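PDB 6OHK: flavodoxin from Fusobacterium nucleatum, which binds flavin mononucleotide and probably serves as a low-potential electron donor to a number of redox enzymes. Local coordinates for residues E76-F80 with T81-V85. The protein carries 1 engineered substitution. Residues are numbered along the deposited sequence; the frame is centred on the assembly and turned at random.
Sequences EEIDF and TGKVV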
ATOM      1  N   GLU A  76       6.105  14.069  -2.579  1.00 14.05           N
ATOM      2  CA  GLU A  76       5.889  15.066  -1.556  1.00 16.34           C
ATOM      3  C   GLU A  76       5.487  16.418  -2.120  1.00 15.86           C
ATOM      4  O   GLU A  76       4.979  17.249  -1.358  1.00 18.70           O
ATOM      5  CB  GLU A  76       7.124  15.171  -0.659  1.00 21.20           C
ATOM      6  CG  GLU A  76       6.891  16.046   0.561  1.00 25.31           C
ATOM      7  CD  GLU A  76       8.002  15.936   1.591  1.00 40.69           C
ATOM      8  OE1 GLU A  76       8.861  15.025   1.476  1.00 37.61           O
ATOM      9  OE2 GLU A  76       8.006  16.769   2.523  1.00 43.51           O
ATOM     10  N   GLU A  77       5.631  16.638  -3.423  1.00 15.36           N
ATOM     11  CA  GLU A  77       5.123  17.852  -4.050  1.00 15.89           C
ATOM     12  C   GLU A  77       3.616  17.837  -4.209  1.00 16.25           C
ATOM     13  O   GLU A  77       3.009  18.902  -4.360  1.00 19.76           O
ATOM     14  CB  GLU A  77       5.754  18.045  -5.429  1.00 20.89           C
ATOM     15  CG  GLU A  77       7.230  18.430  -5.364  1.00 24.44           C
ATOM     16  CD  GLU A  77       7.890  18.587  -6.729  1.00 43.94           C
ATOM     17  OE1 GLU A  77       7.175  18.639  -7.756  1.00 43.14           O
ATOM     18  OE2 GLU A  77       9.141  18.654  -6.765  1.00 46.12           O
ATOM     19  N   ILE A  78       2.990  16.665  -4.162  1.00 14.19           N
ATOM     20  CA  ILE A  78       1.557  16.538  -4.363  1.00 13.66           C
ATOM     21  C   ILE A  78       0.822  16.960  -3.103  1.00 14.21           C
ATOM     22  O   ILE A  78       1.233  16.637  -1.985  1.00 14.43           O
ATOM     23  CB  ILE A  78       1.239  15.077  -4.728  1.00 13.13           C
ATOM     24  CG1 ILE A  78       1.911  14.722  -6.050  1.00 16.70           C
ATOM     25  CG2 ILE A  78      -0.281  14.819  -4.779  1.00 17.72           C
ATOM     26  CD1 ILE A  78       1.779  13.259  -6.452  1.00 17.39           C
ATOM     27  N   ASP A  79      -0.290  17.661  -3.286  1.00 14.51           N
ATOM     28  CA  ASP A  79      -1.172  18.005  -2.185  1.00 14.09           C
ATOM     29  C   ASP A  79      -2.135  16.843  -1.986  1.00 12.43           C
ATOM     30  O   ASP A  79      -2.950  16.554  -2.866  1.00 14.57           O
ATOM     31  CB  ASP A  79      -1.948  19.276  -2.521  1.00 16.62           C
ATOM     32  CG  ASP A  79      -2.745  19.785  -1.364  1.00 20.38           C
ATOM     33  OD1 ASP A  79      -2.758  19.159  -0.299  1.00 17.57           O
ATOM     34  OD2 ASP A  79      -3.381  20.865  -1.514  1.00 24.39           O
ATOM     35  N   PHE A  80      -2.025  16.152  -0.859  1.00 11.79           N
ATOM     36  CA  PHE A  80      -2.883  15.007  -0.561  1.00 10.92           C
ATOM     37  C   PHE A  80      -4.147  15.383   0.208  1.00 11.27           C
ATOM     38  O   PHE A  80      -4.922  14.499   0.577  1.00 10.63           O
ATOM     39  CB  PHE A  80      -2.102  13.918   0.208  1.00 10.94           C
ATOM     40  CG  PHE A  80      -1.209  13.079  -0.653  1.00 10.72           C
ATOM     41  CD1 PHE A  80       0.044  13.531  -1.035  1.00 11.29           C
ATOM     42  CD2 PHE A  80      -1.622  11.822  -1.085  1.00 11.05           C
ATOM     43  CE1 PHE A  80       0.874  12.736  -1.829  1.00 11.76           C
ATOM     44  CE2 PHE A  80      -0.811  11.056  -1.896  1.00 11.66           C
ATOM     45  CZ  PHE A  80       0.430  11.503  -2.251  1.00 12.10           C
ATOM     46  N   THR A  81      -4.408  16.683   0.398  1.00 13.00           N
ATOM     47  CA  THR A  81      -5.636  17.120   1.065  1.00 12.52           C
ATOM     48  C   THR A  81      -6.836  16.514   0.373  1.00 11.36           C
ATOM     49  O   THR A  81      -6.935  16.564  -0.843  1.00 13.68           O
ATOM     50  CB  THR A  81      -5.730  18.647   1.036  1.00 13.93           C
ATOM     51  OG1 THR A  81      -4.588  19.176   1.706  1.00 17.63           O
ATOM     52  CG2 THR A  81      -6.995  19.113   1.752  1.00 18.24           C
ATOM     53  N   GLY A  82      -7.732  15.922   1.141  1.00 13.00           N
ATOM     54  CA  GLY A  82      -8.927  15.335   0.584  1.00 14.16           C
ATOM     55  C   GLY A  82      -8.757  13.946   0.011  1.00 13.67           C
ATOM     56  O   GLY A  82      -9.765  13.314  -0.329  1.00 15.35           O
ATOM     57  N   LYS A  83      -7.532  13.443  -0.092  1.00 10.68           N
ATOM     58  CA  LYS A  83      -7.289  12.108  -0.607  1.00 10.30           C
ATOM     59  C   LYS A  83      -7.362  11.082   0.496  1.00 10.13           C
ATOM     60  O   LYS A  83      -7.038  11.348   1.652  1.00 11.58           O
ATOM     61  CB  LYS A  83      -5.960  12.028  -1.343  1.00 11.54           C
ATOM     62  CG  LYS A  83      -5.835  13.020  -2.496  1.00 12.35           C
ATOM     63  CD  LYS A  83      -4.615  12.645  -3.341  1.00 13.70           C
ATOM     64  CE  LYS A  83      -4.273  13.690  -4.402  1.00 16.53           C
ATOM     65  NZ  LYS A  83      -5.408  13.936  -5.337  1.00 17.46           N
ATOM     66  N   VAL A  84      -7.795   9.886   0.115  1.00 10.09           N
ATOM     67  CA  VAL A  84      -7.952   8.754   1.003  1.00  9.54           C
ATOM     68  C   VAL A  84      -7.082   7.638   0.448  1.00  9.00           C
ATOM     69  O   VAL A  84      -7.255   7.231  -0.709  1.00  9.89           O
ATOM     70  CB  VAL A  84      -9.421   8.317   1.054  1.00 10.12           C
ATOM     71  CG1 VAL A  84      -9.584   7.158   2.013  1.00 11.72           C
ATOM     72  CG2 VAL A  84     -10.310   9.488   1.468  1.00 12.30           C
ATOM     73  N   VAL A  85      -6.128   7.161   1.248  1.00  8.63           N
ATOM     74  CA  VAL A  85      -5.059   6.298   0.755  1.00  8.11           C
ATOM     75  C   VAL A  85      -4.975   5.032   1.587  1.00  8.34           C
ATOM     76  O   VAL A  85      -4.885   5.107   2.826  1.00  9.77           O
ATOM     77  CB  VAL A  85      -3.729   7.045   0.828  1.00  9.03           C
ATOM     78  CG1 VAL A  85      -2.611   6.232   0.229  1.00 11.64           C
ATOM     79  CG2 VAL A  85      -3.835   8.404   0.156  1.00 11.63           C
TER
HETATM   80  O   HOH W   1      -5.526  17.618  -2.850  1.00 27.91           O
HETATM   81  O   HOH W   2      -3.505  16.626  -5.781  1.00 30.27           O
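Asp79 OD1 takes two bonds from Thr81, and their geometries differ. Thr81 OG1 donates to Asp79 OD1 at 2.7 Å, arriving on the syn side and only 18° out of the carboxylate plane, whereas Thr81 N reaches Asp79 OD1 at 3.1 Å from well above that plane. With CG of Asp79 anti to its own nitrogen (chi1 -173°), the carboxylate is swung to the side where the amide and hydroxyl of Thr81 lie; the two bonds should restrict its rotation. The bond from Thr81 N to Asp79 OD1 makes an Asx turn, to which the hydroxyl adds a second bond on the same oxygen.

One residue later the chain reverses: Lys83 N donates to Phe80 O at 2.9 Å, closing a type II beta turn. Gly82, third in that turn, has a positive phi (82°), at which a CB would collide with the carbonyl oxygen of Thr81. The carbonyl of Asp79 is served by water: one molecule donates to both Asp79 O (2.8 Å) and Thr81 O (2.7 Å), and a second donates to Asp79 O while weakly accepting from Lys83 NZ, whose firmer partners are the carbonyls of Phe49 and Glu47.

The aliphatic part of Lys83 crosses the Phe80 side chain at about a right angle, Lys83 CD lying 3.8 Å from Phe80 CD2. Val85 CG2 also nears that ring atom, and Leu52 and Val111 add to the apolar surroundings. The arrangement is the helix-to-strand connection of a flavodoxin-like alpha/beta fold, here leading from helix 72-77 into the parallel strand 84-90, away from the flavin site.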